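Local coordinates for protein TarM (Staphylococcus aureus subsp. aureus 21178, PDB 4X7R) that belongs to the GT-B clan of glycosyltransferases, pairing two Rossmann-like domains with a large antiparallel sheet, at residues A[243-249]-A[276-282]. The protein carries 1 engineered substitution. Numbering follows the deposited sequence.
Sequences QKYGVIH and INGVIVL. With 3YW ((2S)-2,3-dihydroxypropyl 2-acetamido-2-deoxy-alpha-D-glucopyranoside), chain F.
Tyr245, Gly246 and Val247 run parallel to Gly278, Val279 and Ile280 as neighbouring strands whose axes pass 4.6 Å apart at an angle of 25°. Backbone bonds alternate across the pair: Gly246 N gives to Gly278 O, Gly246 O receives Ile280 N, and Ile248 N reaches Ile280 O. At the N-terminal end Asn277 N bonds to Lys244 O, and the side-chain OD1 of Asn277 then accepts Lys244 N at 2.8 Å, extending the pattern; that second bond is nearly straight at hydrogen (170°), yet the donor stands above the carbonyl plane. With CG anti to its own carbonyl carbon (chi1 -57°), Asn277 turns its amide toward Gln243 and Lys244 while CB rests over one face of the Tyr245 ring, a CH-pi contact 3.9 Å from the centroid. Tyr245 OH donates to Gln243 OE1 at 2.6 Å, in the plane of the ring, and anchors its far end. Gly278, beside Tyr245 CD1, adopts a backbone conformation suited to glycine.

The two strands and helix 264-271 form a right-handed beta-alpha-beta crossover within the seven-stranded parallel sheet of a Rossmann-like domain. On the helix side Ile248 CD1 meets Val279 CG1 at 3.7 Å, both residues packing against Ile269. On the opposite face, which carries Tyr245, Val247 and Ile280, Ile280 CD1 touches Tyr245 CD1 and Ile280 CB lies near Val247 CG2, where Ile280 packs against Trp487 and Leu490 of helix 480-492. Beyond the C-terminal ends, water links Ile248 O to Leu282 N. There His249 ND1 shares a 2.7 Å hydrogen bond with O6 of 3YW, an atom at the edge of the imidazole and in its plane; Asp226 holds His249 NE2, and Leu282 CD1 approaches the same O6 to 3.4 Å.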
loop_
_atom_site.group_PDB
_atom_site.type_symbol
_atom_site.label_atom_id
_atom_site.label_comp_id
_atom_site.label_asym_id
_atom_site.label_seq_id
_atom_site.Cartn_x
_atom_site.Cartn_y
_atom_site.Cartn_z
ATOM N N GLN A 243 -2.349 24.421 -0.086
ATOM C CA GLN A 243 -2.498 23.837 -1.408
ATOM C C GLN A 243 -2.996 22.401 -1.339
ATOM O O GLN A 243 -2.689 21.656 -0.385
ATOM C CB GLN A 243 -1.176 23.917 -2.190
ATOM C CG GLN A 243 -0.621 25.343 -2.250
ATOM C CD GLN A 243 0.623 25.441 -3.067
ATOM O OE1 GLN A 243 0.769 24.769 -4.086
ATOM N NE2 GLN A 243 1.528 26.321 -2.663
ATOM N N LYS A 244 -3.782 22.013 -2.357
ATOM C CA LYS A 244 -4.344 20.658 -2.443
ATOM C C LYS A 244 -4.079 20.037 -3.795
ATOM O O LYS A 244 -4.455 20.599 -4.833
ATOM C CB LYS A 244 -5.855 20.634 -2.117
ATOM C CG LYS A 244 -6.214 21.135 -0.712
ATOM C CD LYS A 244 -7.724 21.113 -0.467
ATOM C CE LYS A 244 -8.118 21.545 0.943
ATOM N NZ LYS A 244 -9.582 21.345 1.180
ATOM N N TYR A 245 -3.454 18.850 -3.781
ATOM C CA TYR A 245 -3.139 18.090 -4.999
ATOM C C TYR A 245 -3.578 16.680 -4.823
ATOM O O TYR A 245 -3.495 16.141 -3.723
ATOM C CB TYR A 245 -1.616 18.081 -5.318
ATOM C CG TYR A 245 -1.051 19.455 -5.583
ATOM C CD1 TYR A 245 -1.139 20.035 -6.845
ATOM C CD2 TYR A 245 -0.506 20.214 -4.553
ATOM C CE1 TYR A 245 -0.682 21.331 -7.079
ATOM C CE2 TYR A 245 -0.020 21.502 -4.783
ATOM C CZ TYR A 245 -0.125 22.060 -6.043
ATOM O OH TYR A 245 0.293 23.343 -6.265
ATOM N N GLY A 246 -4.017 16.081 -5.916
ATOM C CA GLY A 246 -4.404 14.674 -5.944
ATOM C C GLY A 246 -3.465 14.000 -6.917
ATOM O O GLY A 246 -3.235 14.548 -7.998
ATOM N N VAL A 247 -2.846 12.855 -6.525
ATOM C CA VAL A 247 -2.002 12.095 -7.456
ATOM C C VAL A 247 -2.773 10.823 -7.823
ATOM O O VAL A 247 -3.104 10.040 -6.931
ATOM C CB VAL A 247 -0.561 11.759 -6.946
ATOM C CG1 VAL A 247 0.169 10.826 -7.924
ATOM C CG2 VAL A 247 0.273 13.020 -6.690
ATOM N N ILE A 248 -3.066 10.632 -9.117
ATOM C CA ILE A 248 -3.725 9.423 -9.626
ATOM C C ILE A 248 -2.606 8.425 -10.008
ATOM O O ILE A 248 -1.717 8.735 -10.798
ATOM C CB ILE A 248 -4.765 9.749 -10.718
ATOM C CG1 ILE A 248 -6.020 10.377 -10.003
ATOM C CG2 ILE A 248 -5.146 8.481 -11.506
ATOM C CD1 ILE A 248 -7.043 10.952 -10.802
ATOM N N HIS A 249 -2.575 7.291 -9.327
ATOM C CA HIS A 249 -1.499 6.312 -9.499
ATOM C C HIS A 249 -1.853 5.195 -10.491
ATOM O O HIS A 249 -0.985 4.403 -10.862
ATOM C CB HIS A 249 -1.132 5.697 -8.135
ATOM C CG HIS A 249 -0.403 6.635 -7.240
ATOM N ND1 HIS A 249 0.975 6.714 -7.258
ATOM C CD2 HIS A 249 -0.882 7.518 -6.335
ATOM C CE1 HIS A 249 1.296 7.627 -6.355
ATOM N NE2 HIS A 249 0.207 8.141 -5.780
ATOM N N ILE A 276 -9.266 22.329 -6.941
ATOM C CA ILE A 276 -8.045 22.197 -6.127
ATOM C C ILE A 276 -6.845 22.742 -6.916
ATOM O O ILE A 276 -7.033 23.282 -8.016
ATOM C CB ILE A 276 -7.828 20.748 -5.558
ATOM C CG1 ILE A 276 -7.701 19.682 -6.675
ATOM C CG2 ILE A 276 -8.934 20.378 -4.524
ATOM C CD1 ILE A 276 -7.149 18.341 -6.246
ATOM N N ASN A 277 -5.619 22.606 -6.387
ATOM C CA ASN A 277 -4.481 23.138 -7.132
ATOM C C ASN A 277 -4.091 22.287 -8.341
ATOM O O ASN A 277 -3.533 22.813 -9.302
ATOM C CB ASN A 277 -3.305 23.465 -6.217
ATOM C CG ASN A 277 -3.658 24.437 -5.138
ATOM O OD1 ASN A 277 -4.352 24.098 -4.185
ATOM N ND2 ASN A 277 -3.169 25.662 -5.269
ATOM N N GLY A 278 -4.462 21.009 -8.335
ATOM C CA GLY A 278 -4.148 20.149 -9.454
ATOM C C GLY A 278 -4.286 18.667 -9.208
ATOM O O GLY A 278 -4.156 18.183 -8.081
ATOM N N VAL A 279 -4.556 17.943 -10.292
ATOM C CA VAL A 279 -4.635 16.489 -10.278
ATOM C C VAL A 279 -3.479 16.010 -11.153
ATOM O O VAL A 279 -3.348 16.413 -12.317
ATOM C CB VAL A 279 -6.030 15.980 -10.692
ATOM C CG1 VAL A 279 -6.016 14.471 -10.985
ATOM C CG2 VAL A 279 -7.056 16.312 -9.596
ATOM N N ILE A 280 -2.596 15.216 -10.550
ATOM C CA ILE A 280 -1.390 14.709 -11.198
ATOM C C ILE A 280 -1.591 13.298 -11.707
ATOM O O ILE A 280 -2.120 12.449 -10.993
ATOM C CB ILE A 280 -0.124 14.842 -10.273
ATOM C CG1 ILE A 280 0.391 16.302 -10.190
ATOM C CG2 ILE A 280 1.045 13.927 -10.748
ATOM C CD1 ILE A 280 -0.388 17.279 -9.392
ATOM N N VAL A 281 -1.166 13.057 -12.959
ATOM C CA VAL A 281 -1.149 11.738 -13.575
ATOM C C VAL A 281 0.296 11.463 -13.928
ATOM O O VAL A 281 1.076 12.399 -14.052
ATOM C CB VAL A 281 -2.151 11.503 -14.723
ATOM C CG1 VAL A 281 -3.584 11.592 -14.206
ATOM C CG2 VAL A 281 -1.912 12.454 -15.899
ATOM N N LEU A 282 0.658 10.194 -14.098
ATOM C CA LEU A 282 2.049 9.840 -14.289
ATOM C C LEU A 282 2.567 9.899 -15.712
ATOM O O LEU A 282 3.788 9.953 -15.895
ATOM C CB LEU A 282 2.352 8.482 -13.642
ATOM C CG LEU A 282 2.000 8.352 -12.132
ATOM C CD1 LEU A 282 1.908 6.879 -11.739
ATOM C CD2 LEU A 282 3.013 9.102 -11.265
HETATM O O3A 3YW F . -4.410 1.348 -6.065
HETATM C C4A 3YW F . -0.729 1.843 -6.567
HETATM C C5A 3YW F . -2.081 1.175 -6.628
HETATM O O5 3YW F . 1.216 3.407 -8.365
HETATM C C6A 3YW F . -3.175 2.049 -6.065
HETATM C C5 3YW F . 2.545 3.195 -8.858
HETATM C C6 3YW F . 3.382 4.340 -8.340
HETATM C C4 3YW F . 2.488 3.083 -10.379
HETATM O O6 3YW F . 2.885 5.599 -8.770
HETATM C C3 3YW F . 1.718 1.815 -10.736
HETATM O O4 3YW F . 3.804 2.989 -10.915
HETATM O O3 3YW F . 1.597 1.653 -12.149
HETATM O O7 3YW F . -1.830 0.893 -11.564
HETATM C C7 3YW F . -1.210 0.076 -10.891
HETATM C C8 3YW F . -1.538 -1.386 -10.915
HETATM N N2 3YW F . -0.197 0.434 -10.100
HETATM C C2 3YW F . 0.346 1.782 -10.062
HETATM C C1 3YW F . 0.292 2.357 -8.635
HETATM O O1 3YW F . 0.167 1.425 -7.599
HETATM O O2 3YW F . -2.022 -0.053 -5.903
HETATM O O HOH W 1 -1.227 8.035 -13.384
#